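Local coordinates for glycosyl transferases group 1 family protein (Francisella tularensis subsp. tularensis, PDB 5I45) that probably transfers a sugar from an activated donor to an acceptor as a GT-B glycosyltransferase, the chain here being its C-terminal domain, at residues 27-38 with 60-70; 114-125 with 136-146. All blocks are in the same frame, centred on the assembly; numbering follows the deposited sequence.

Contact 1: residues 27-38 with 60-70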
loop_
_atom_site.group_PDB
_atom_site.type_symbol
_atom_site.label_atom_id
_atom_site.label_comp_id
_atom_site.label_asym_id
_atom_site.label_seq_id
_atom_site.Cartn_x
_atom_site.Cartn_y
_atom_site.Cartn_z
ATOM N N PRO A 27 -15.780 -3.136 2.297
ATOM C CA PRO A 27 -16.452 -2.202 1.390
ATOM C C PRO A 27 -15.554 -1.618 0.298
ATOM O O PRO A 27 -14.345 -1.491 0.494
ATOM C CB PRO A 27 -17.027 -1.117 2.345
ATOM C CG PRO A 27 -16.364 -1.313 3.616
ATOM C CD PRO A 27 -15.824 -2.691 3.699
ATOM N N GLY A 28 -16.155 -1.311 -0.836
ATOM C CA GLY A 28 -15.492 -0.729 -1.978
ATOM C C GLY A 28 -15.176 -1.727 -3.053
ATOM O O GLY A 28 -15.380 -2.935 -2.903
ATOM N N LYS A 29 -14.627 -1.220 -4.145
ATOM C CA LYS A 29 -14.304 -2.052 -5.296
ATOM C C LYS A 29 -12.808 -2.193 -5.584
ATOM O O LYS A 29 -12.384 -3.142 -6.226
ATOM C CB LYS A 29 -15.018 -1.494 -6.523
ATOM C CG LYS A 29 -16.530 -1.662 -6.443
ATOM C CD LYS A 29 -17.234 -1.044 -7.637
ATOM C CE LYS A 29 -18.742 -1.078 -7.468
ATOM N NZ LYS A 29 -19.232 -2.475 -7.433
ATOM N N TYR A 30 -12.021 -1.239 -5.108
ATOM C CA TYR A 30 -10.563 -1.169 -5.383
ATOM C C TYR A 30 -9.880 -0.790 -4.101
ATOM O O TYR A 30 -10.390 0.046 -3.341
ATOM C CB TYR A 30 -10.257 -0.093 -6.437
ATOM C CG TYR A 30 -11.018 -0.262 -7.714
ATOM C CD1 TYR A 30 -10.563 -1.136 -8.706
ATOM C CD2 TYR A 30 -12.209 0.411 -7.923
ATOM C CE1 TYR A 30 -11.283 -1.312 -9.887
ATOM C CE2 TYR A 30 -12.946 0.233 -9.091
ATOM C CZ TYR A 30 -12.483 -0.635 -10.057
ATOM O OH TYR A 30 -13.224 -0.771 -11.219
ATOM N N GLY A 31 -8.716 -1.380 -3.864
ATOM C CA GLY A 31 -7.986 -1.166 -2.645
ATOM C C GLY A 31 -6.602 -0.583 -2.727
ATOM O O GLY A 31 -5.847 -0.814 -3.683
ATOM N N ILE A 32 -6.267 0.130 -1.679
ATOM C CA ILE A 32 -4.949 0.710 -1.425
ATOM C C ILE A 32 -4.489 0.175 -0.091
ATOM O O ILE A 32 -5.282 0.229 0.862
ATOM C CB ILE A 32 -5.009 2.247 -1.323
ATOM C CG1 ILE A 32 -5.614 2.875 -2.559
ATOM C CG2 ILE A 32 -3.650 2.832 -0.979
ATOM C CD1 ILE A 32 -6.336 4.162 -2.210
ATOM N N GLY A 33 -3.258 -0.289 0.054
ATOM C CA GLY A 33 -2.807 -0.818 1.316
ATOM C C GLY A 33 -1.466 -0.295 1.782
ATOM O O GLY A 33 -0.625 0.166 0.984
ATOM N N ILE A 34 -1.271 -0.398 3.097
ATOM C CA ILE A 34 -0.002 -0.168 3.746
ATOM C C ILE A 34 0.247 -1.352 4.690
ATOM O O ILE A 34 -0.639 -1.746 5.440
ATOM C CB ILE A 34 0.099 1.200 4.474
ATOM C CG1 ILE A 34 1.529 1.409 4.996
ATOM C CG2 ILE A 34 -0.917 1.347 5.582
ATOM C CD1 ILE A 34 1.848 2.833 5.386
ATOM N N PHE A 35 1.439 -1.912 4.606
ATOM C CA PHE A 35 1.802 -3.117 5.338
ATOM C C PHE A 35 2.789 -2.844 6.438
ATOM O O PHE A 35 3.711 -2.056 6.258
ATOM C CB PHE A 35 2.433 -4.131 4.354
ATOM C CG PHE A 35 1.454 -4.725 3.414
ATOM C CD1 PHE A 35 1.022 -4.020 2.309
ATOM C CD2 PHE A 35 0.950 -6.013 3.633
ATOM C CE1 PHE A 35 0.127 -4.600 1.421
ATOM C CE2 PHE A 35 0.044 -6.572 2.758
ATOM C CZ PHE A 35 -0.382 -5.866 1.664
ATOM N N GLY A 36 2.652 -3.558 7.532
ATOM C CA GLY A 36 3.622 -3.532 8.585
ATOM C C GLY A 36 3.124 -2.897 9.843
ATOM O O GLY A 36 1.956 -2.545 9.990
ATOM N N ARG A 37 4.039 -2.757 10.778
ATOM C CA ARG A 37 3.706 -2.240 12.071
ATOM C C ARG A 37 3.111 -0.832 11.990
ATOM O O ARG A 37 3.510 -0.019 11.156
ATOM C CB ARG A 37 4.992 -2.263 12.890
ATOM C CG ARG A 37 4.881 -1.783 14.287
ATOM C CD ARG A 37 6.201 -1.998 14.996
ATOM N NE ARG A 37 6.207 -1.263 16.249
ATOM C CZ ARG A 37 7.101 -1.375 17.224
ATOM N NH1 ARG A 37 8.095 -2.249 17.161
ATOM N NH2 ARG A 37 6.964 -0.617 18.301
ATOM N N ILE A 38 2.133 -0.574 12.843
ATOM C CA ILE A 38 1.486 0.735 12.928
ATOM C C ILE A 38 2.281 1.539 13.947
ATOM O O ILE A 38 2.236 1.277 15.160
ATOM C CB ILE A 38 0.021 0.616 13.377
ATOM C CG1 ILE A 38 -0.779 -0.155 12.333
ATOM C CG2 ILE A 38 -0.589 1.986 13.650
ATOM C CD1 ILE A 38 -2.159 -0.551 12.789
ATOM N N ASP A 60 -15.445 4.606 -4.606
ATOM C CA ASP A 60 -15.258 3.176 -4.871
ATOM C C ASP A 60 -13.931 2.603 -4.358
ATOM O O ASP A 60 -13.690 1.413 -4.465
ATOM C CB ASP A 60 -15.320 2.891 -6.378
ATOM C CG ASP A 60 -16.715 3.003 -6.958
ATOM O OD1 ASP A 60 -17.723 2.766 -6.260
ATOM O OD2 ASP A 60 -16.791 3.285 -8.170
ATOM N N TRP A 61 -13.092 3.477 -3.795
ATOM C CA TRP A 61 -11.776 3.098 -3.315
ATOM C C TRP A 61 -11.751 3.003 -1.812
ATOM O O TRP A 61 -12.408 3.790 -1.104
ATOM C CB TRP A 61 -10.702 4.065 -3.849
ATOM C CG TRP A 61 -10.417 3.806 -5.321
ATOM C CD1 TRP A 61 -11.242 4.084 -6.384
ATOM C CD2 TRP A 61 -9.275 3.139 -5.874
ATOM N NE1 TRP A 61 -10.679 3.640 -7.552
ATOM C CE2 TRP A 61 -9.448 3.092 -7.263
ATOM C CE3 TRP A 61 -8.105 2.591 -5.313
ATOM C CZ2 TRP A 61 -8.500 2.509 -8.102
ATOM C CZ3 TRP A 61 -7.173 2.024 -6.154
ATOM C CH2 TRP A 61 -7.384 1.979 -7.533
ATOM N N THR A 62 -10.957 2.068 -1.319
ATOM C CA THR A 62 -10.834 1.800 0.115
ATOM C C THR A 62 -9.370 1.627 0.461
ATOM O O THR A 62 -8.637 1.033 -0.297
ATOM C CB THR A 62 -11.620 0.530 0.446
ATOM O OG1 THR A 62 -12.991 0.813 0.226
ATOM C CG2 THR A 62 -11.399 0.050 1.884
ATOM N N ALA A 63 -8.953 2.161 1.594
ATOM C CA ALA A 63 -7.613 1.998 2.098
ATOM C C ALA A 63 -7.639 1.007 3.245
ATOM O O ALA A 63 -8.523 1.103 4.108
ATOM C CB ALA A 63 -7.058 3.334 2.582
ATOM N N VAL A 64 -6.648 0.116 3.300
ATOM C CA VAL A 64 -6.509 -0.864 4.360
ATOM C C VAL A 64 -5.140 -0.765 4.993
ATOM O O VAL A 64 -4.116 -0.603 4.313
ATOM C CB VAL A 64 -6.803 -2.329 3.910
ATOM C CG1 VAL A 64 -8.264 -2.501 3.576
ATOM C CG2 VAL A 64 -5.952 -2.758 2.742
ATOM N N VAL A 65 -5.124 -0.841 6.317
ATOM C CA VAL A 65 -3.879 -0.868 7.061
ATOM C C VAL A 65 -3.714 -2.328 7.511
ATOM O O VAL A 65 -4.545 -2.840 8.309
ATOM C CB VAL A 65 -3.951 0.054 8.266
ATOM C CG1 VAL A 65 -2.669 -0.050 9.083
ATOM C CG2 VAL A 65 -4.197 1.488 7.812
ATOM N N ILE A 66 -2.707 -2.994 6.960
ATOM C CA ILE A 66 -2.408 -4.405 7.211
ATOM C C ILE A 66 -1.239 -4.471 8.186
ATOM O O ILE A 66 -0.093 -4.301 7.789
ATOM C CB ILE A 66 -2.016 -5.149 5.900
ATOM C CG1 ILE A 66 -3.041 -4.881 4.784
ATOM C CG2 ILE A 66 -1.836 -6.644 6.152
ATOM C CD1 ILE A 66 -4.432 -5.366 5.122
ATOM N N GLY A 67 -1.536 -4.647 9.468
ATOM C CA GLY A 67 -0.496 -4.741 10.505
ATOM C C GLY A 67 -1.104 -4.348 11.835
ATOM O O GLY A 67 -2.309 -4.031 11.918
ATOM N N GLU A 68 -0.302 -4.357 12.882
ATOM C CA GLU A 68 -0.819 -3.950 14.173
ATOM C C GLU A 68 0.123 -3.043 14.896
ATOM O O GLU A 68 1.293 -2.896 14.538
ATOM C CB GLU A 68 -1.187 -5.154 15.040
ATOM C CG GLU A 68 -2.427 -5.869 14.522
ATOM C CD GLU A 68 -3.109 -6.726 15.562
ATOM O OE1 GLU A 68 -2.485 -7.053 16.592
ATOM O OE2 GLU A 68 -4.283 -7.083 15.339
ATOM N N ALA A 69 -0.432 -2.401 15.907
ATOM C CA ALA A 69 0.309 -1.534 16.770
ATOM C C ALA A 69 0.754 -2.372 17.969
ATOM O O ALA A 69 -0.066 -3.100 18.557
ATOM C CB ALA A 69 -0.569 -0.412 17.253
ATOM N N THR A 70 2.012 -2.250 18.358
ATOM C CA THR A 70 2.478 -2.872 19.595
ATOM C C THR A 70 1.926 -2.030 20.751
ATOM O O THR A 70 1.416 -0.919 20.552
ATOM C CB THR A 70 4.000 -2.907 19.666
ATOM O OG1 THR A 70 4.483 -1.571 19.680
ATOM C CG2 THR A 70 4.591 -3.669 18.481
HETATM O O HOH W 1 3.689 -0.391 16.810
#
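Tyr30 sets its CB squarely on the indole of Trp61, 3.3 Å from the centroid of the six-membered ring and 9° off the ring normal. The two residues sit side by side on parallel strands 30-35 and 61-66, which helix 44-57 joins into a beta-alpha-beta unit of the Rossmann-like C-terminal domain of a GT-B glycosyltransferase. With CG beside its backbone N (chi1 -55°), Tyr30 carries its phenol ring out past the indole. The phenol plane lies 20° from that of the five-membered ring but is slid aside, and the rings barely overlap. Ile32 comes to the indole from another side: its CG1 fits against the edge at Trp61 CE3, 3.7 Å away. Further along this face Ile34 and Val65 lie alongside each other, and Val65 CG1 meets Ile38 CG1 at 3.8 Å.

On the reverse face Gly31 and Gly33 offer no side chain, and Val64 CG2 settles against Ile32 O and Gly33 CA. Beyond it Ile66 lays CB over one face of the Phe35 ring, which also stacks with Tyr109. Past the strands, in the Arg37 conformer modelled here, Thr70 CG2 sits over the centre of the flat guanidinium, and one water ties Arg37 NE, Ile38 O and Thr70 N together. At the other end Thr62 OG1 donates to Pro27 O over 2.7 Å, approaching from above the carbonyl plane.

Contact 2: residues 114-125 with 136-146; sequences IVVCASHKEGFG and CAVIATKAGAW
Phe124 and Trp146 run alongside each other and point the same way, but their rings are turned 75° apart. The edge of Phe124 faces the six-membered ring of Trp146 in an offset edge-to-face pair, with Phe124 CD1 4.0 Å from Trp146 CZ3. Trp146 has CG anti to its backbone N (chi1 -170°), which lays CE3 against Phe124 CA. In the same loop, Ala143 pushes its CB into the bend of 119-122, 3.5 Å from both Ser119 O and Lys121 O.

Thr141 holds the base of that bend. Its OG1 donates to a lone pair of Ser119 O at 2.7 Å and accepts from Gly144 N, an ST motif. The bend follows strand 114-117, the first strand of a beta-alpha-beta unit whose helix 126-133 leads to the parallel strand 137-140. Between the strands, the Ile114 and Ile139 side chains cross at a slant on the face covered by helix 164-176, CG2 of Ile114 touching CD1 of Ile139. On the other face, towards helix 126-133, Val115 CG2 reaches CB and SG of Cys136. Cys117 is next on this face, its SG 4.1 Å from Val138 CG1.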
loop_
_atom_site.group_PDB
_atom_site.type_symbol
_atom_site.label_atom_id
_atom_site.label_comp_id
_atom_site.label_asym_id
_atom_site.label_seq_id
_atom_site.Cartn_x
_atom_site.Cartn_y
_atom_site.Cartn_z
ATOM N N ILE A 114 -2.974 -0.564 -5.331
ATOM C CA ILE A 114 -1.886 0.367 -4.977
ATOM C C ILE A 114 -1.379 -0.004 -3.617
ATOM O O ILE A 114 -2.192 -0.306 -2.727
ATOM C CB ILE A 114 -2.398 1.820 -4.973
ATOM C CG1 ILE A 114 -2.994 2.212 -6.330
ATOM C CG2 ILE A 114 -1.310 2.775 -4.497
ATOM C CD1 ILE A 114 -3.731 3.540 -6.356
ATOM N N VAL A 115 -0.074 0.057 -3.422
ATOM C CA VAL A 115 0.556 -0.128 -2.116
ATOM C C VAL A 115 1.412 1.083 -1.821
ATOM O O VAL A 115 2.139 1.568 -2.692
ATOM C CB VAL A 115 1.378 -1.432 -2.031
ATOM C CG1 VAL A 115 2.156 -1.508 -0.719
ATOM C CG2 VAL A 115 0.452 -2.616 -2.129
ATOM N N VAL A 116 1.284 1.588 -0.583
ATOM C CA VAL A 116 2.108 2.689 -0.113
ATOM C C VAL A 116 3.124 2.197 0.887
ATOM O O VAL A 116 2.770 1.498 1.805
ATOM C CB VAL A 116 1.253 3.815 0.504
ATOM C CG1 VAL A 116 2.123 4.956 0.968
ATOM C CG2 VAL A 116 0.236 4.319 -0.519
ATOM N N CYS A 117 4.390 2.579 0.687
ATOM C CA CYS A 117 5.484 2.238 1.600
ATOM C C CYS A 117 5.984 3.586 2.097
ATOM O O CYS A 117 6.764 4.228 1.433
ATOM C CB CYS A 117 6.550 1.406 0.819
ATOM S SG CYS A 117 5.891 -0.062 -0.060
ATOM N N ALA A 118 5.498 4.010 3.264
ATOM C CA ALA A 118 5.662 5.382 3.758
ATOM C C ALA A 118 6.719 5.541 4.854
ATOM O O ALA A 118 6.788 6.587 5.491
ATOM C CB ALA A 118 4.314 5.862 4.289
ATOM N N SER A 119 7.540 4.529 5.065
ATOM C CA SER A 119 8.479 4.568 6.186
ATOM C C SER A 119 9.415 5.759 6.126
ATOM O O SER A 119 9.906 6.127 5.079
ATOM C CB SER A 119 9.298 3.313 6.209
ATOM O OG SER A 119 10.156 3.300 7.334
ATOM N N HIS A 120 9.686 6.348 7.277
ATOM C CA HIS A 120 10.596 7.481 7.291
ATOM C C HIS A 120 12.045 7.084 7.049
ATOM O O HIS A 120 12.778 7.771 6.322
ATOM C CB HIS A 120 10.503 8.236 8.600
ATOM C CG HIS A 120 9.146 8.785 8.889
ATOM N ND1 HIS A 120 8.792 9.264 10.130
ATOM C CD2 HIS A 120 8.034 8.865 8.121
ATOM C CE1 HIS A 120 7.542 9.676 10.097
ATOM N NE2 HIS A 120 7.056 9.436 8.895
ATOM N N LYS A 121 12.437 5.967 7.651
ATOM C CA LYS A 121 13.852 5.507 7.650
ATOM C C LYS A 121 14.039 4.014 7.602
ATOM O O LYS A 121 14.959 3.522 6.946
ATOM C CB LYS A 121 14.574 5.988 8.933
ATOM C CG LYS A 121 14.690 7.477 9.037
ATOM C CD LYS A 121 15.543 7.928 10.200
ATOM C CE LYS A 121 15.790 9.419 10.106
ATOM N NZ LYS A 121 16.653 9.800 8.946
ATOM N N GLU A 122 13.206 3.281 8.328
ATOM C CA GLU A 122 13.370 1.830 8.456
ATOM C C GLU A 122 12.892 1.085 7.229
ATOM O O GLU A 122 11.928 1.500 6.565
ATOM C CB GLU A 122 12.622 1.351 9.706
ATOM C CG GLU A 122 13.139 2.041 10.952
ATOM C CD GLU A 122 12.248 1.872 12.161
ATOM O OE1 GLU A 122 11.388 0.978 12.170
ATOM O OE2 GLU A 122 12.418 2.639 13.113
ATOM N N GLY A 123 13.563 -0.032 6.947
ATOM C CA GLY A 123 13.234 -0.904 5.838
ATOM C C GLY A 123 14.328 -1.268 4.905
ATOM O O GLY A 123 15.318 -0.553 4.762
ATOM N N PHE A 124 14.155 -2.423 4.271
ATOM C CA PHE A 124 15.050 -2.900 3.247
ATOM C C PHE A 124 14.337 -3.001 1.880
ATOM O O PHE A 124 14.827 -3.679 1.001
ATOM C CB PHE A 124 15.660 -4.245 3.650
ATOM C CG PHE A 124 16.392 -4.197 4.967
ATOM C CD1 PHE A 124 17.620 -3.541 5.078
ATOM C CD2 PHE A 124 15.851 -4.819 6.099
ATOM C CE1 PHE A 124 18.284 -3.501 6.290
ATOM C CE2 PHE A 124 16.527 -4.773 7.306
ATOM C CZ PHE A 124 17.741 -4.135 7.393
ATOM N N GLY A 125 13.205 -2.332 1.732
ATOM C CA GLY A 125 12.476 -2.359 0.465
ATOM C C GLY A 125 11.675 -3.596 0.166
ATOM O O GLY A 125 11.121 -3.694 -0.921
ATOM N N CYS A 136 1.163 -4.710 -8.030
ATOM C CA CYS A 136 0.562 -3.524 -7.373
ATOM C C CYS A 136 1.358 -2.302 -7.814
ATOM O O CYS A 136 2.581 -2.375 -7.966
ATOM C CB CYS A 136 0.664 -3.616 -5.857
ATOM S SG CYS A 136 0.008 -5.092 -5.126
ATOM N N ALA A 137 0.708 -1.158 -8.006
ATOM C CA ALA A 137 1.443 0.089 -8.252
ATOM C C ALA A 137 1.963 0.584 -6.912
ATOM O O ALA A 137 1.173 0.641 -5.965
ATOM C CB ALA A 137 0.525 1.103 -8.884
ATOM N N VAL A 138 3.228 0.973 -6.815
ATOM C CA VAL A 138 3.817 1.380 -5.544
ATOM C C VAL A 138 4.161 2.857 -5.495
ATOM O O VAL A 138 4.760 3.451 -6.431
ATOM C CB VAL A 138 5.093 0.553 -5.265
ATOM C CG1 VAL A 138 5.840 1.037 -4.023
ATOM C CG2 VAL A 138 4.731 -0.900 -5.083
ATOM N N ILE A 139 3.779 3.435 -4.348
ATOM C CA ILE A 139 4.186 4.780 -3.953
ATOM C C ILE A 139 5.053 4.584 -2.721
ATOM O O ILE A 139 4.634 3.967 -1.769
ATOM C CB ILE A 139 2.970 5.638 -3.581
ATOM C CG1 ILE A 139 2.048 5.835 -4.781
ATOM C CG2 ILE A 139 3.455 6.995 -3.045
ATOM C CD1 ILE A 139 0.661 6.312 -4.394
ATOM N N ALA A 140 6.272 5.097 -2.741
ATOM C CA ALA A 140 7.204 4.868 -1.654
ATOM C C ALA A 140 8.067 6.055 -1.341
ATOM O O ALA A 140 8.351 6.886 -2.193
ATOM C CB ALA A 140 8.145 3.706 -2.047
ATOM N N THR A 141 8.505 6.118 -0.084
ATOM C CA THR A 141 9.606 6.997 0.304
ATOM C C THR A 141 10.940 6.310 -0.100
ATOM O O THR A 141 10.971 5.146 -0.458
ATOM C CB THR A 141 9.618 7.166 1.814
ATOM O OG1 THR A 141 9.681 5.865 2.404
ATOM C CG2 THR A 141 8.381 7.892 2.302
ATOM N N LYS A 142 12.036 7.033 0.067
ATOM C CA LYS A 142 13.399 6.486 -0.156
ATOM C C LYS A 142 13.582 5.204 0.678
ATOM O O LYS A 142 14.017 4.155 0.166
ATOM C CB LYS A 142 14.434 7.529 0.248
ATOM C CG LYS A 142 15.884 7.102 0.054
ATOM C CD LYS A 142 16.856 8.246 0.321
ATOM C CE LYS A 142 16.766 9.319 -0.751
ATOM N NZ LYS A 142 17.973 10.178 -0.803
ATOM N N ALA A 143 13.196 5.264 1.949
ATOM C CA ALA A 143 13.271 4.092 2.841
ATOM C C ALA A 143 12.368 2.960 2.362
ATOM O O ALA A 143 12.741 1.778 2.404
ATOM C CB ALA A 143 12.888 4.487 4.264
ATOM N N GLY A 144 11.145 3.313 1.974
ATOM C CA GLY A 144 10.153 2.340 1.534
ATOM C C GLY A 144 10.563 1.515 0.347
ATOM O O GLY A 144 10.093 0.399 0.192
ATOM N N ALA A 145 11.443 2.067 -0.476
ATOM C CA ALA A 145 11.930 1.381 -1.673
ATOM C C ALA A 145 13.472 1.323 -1.738
ATOM O O ALA A 145 14.092 1.427 -2.808
ATOM C CB ALA A 145 11.340 2.033 -2.914
ATOM N N TRP A 146 14.058 1.130 -0.562
ATOM C CA TRP A 146 15.506 0.945 -0.373
ATOM C C TRP A 146 16.029 -0.319 -1.091
ATOM O O TRP A 146 15.337 -1.328 -1.082
ATOM C CB TRP A 146 15.803 0.875 1.130
ATOM C CG TRP A 146 17.260 0.918 1.431
ATOM C CD1 TRP A 146 18.016 2.026 1.648
ATOM C CD2 TRP A 146 18.145 -0.196 1.508
ATOM N NE1 TRP A 146 19.321 1.675 1.866
ATOM C CE2 TRP A 146 19.431 0.313 1.790
ATOM C CE3 TRP A 146 17.978 -1.578 1.359
ATOM C CZ2 TRP A 146 20.558 -0.511 1.918
ATOM C CZ3 TRP A 146 19.102 -2.407 1.504
ATOM C CH2 TRP A 146 20.370 -1.865 1.783
HETATM O O HOH W 2 12.703 7.792 3.416
HETATM O O HOH W 3 11.472 -0.686 2.932
#

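In the fold
Contacts 1 and 2 each join the two strands of a beta-alpha-beta unit, in series along the chain, with their centres about 14 Å apart. They share one parallel sheet, in the order 93-96, 61-66, 30-35, 114-117, 137-140, 157-158. Strands 30-35 and 114-117 are neighbours near its middle, where Gly33 pairs through its backbone with Ile114 and Val116. The chain builds outward from strand 30-35 on one side, then returns beside it to build the other. His120 of contact 2 also bonds to Glu46 of helix 44-57, the connecting helix of contact 1. In GT-B enzymes this domain usually takes the sugar donor near the C-terminal ends of such strands, where the loops after 30-35 and 114-117 emerge.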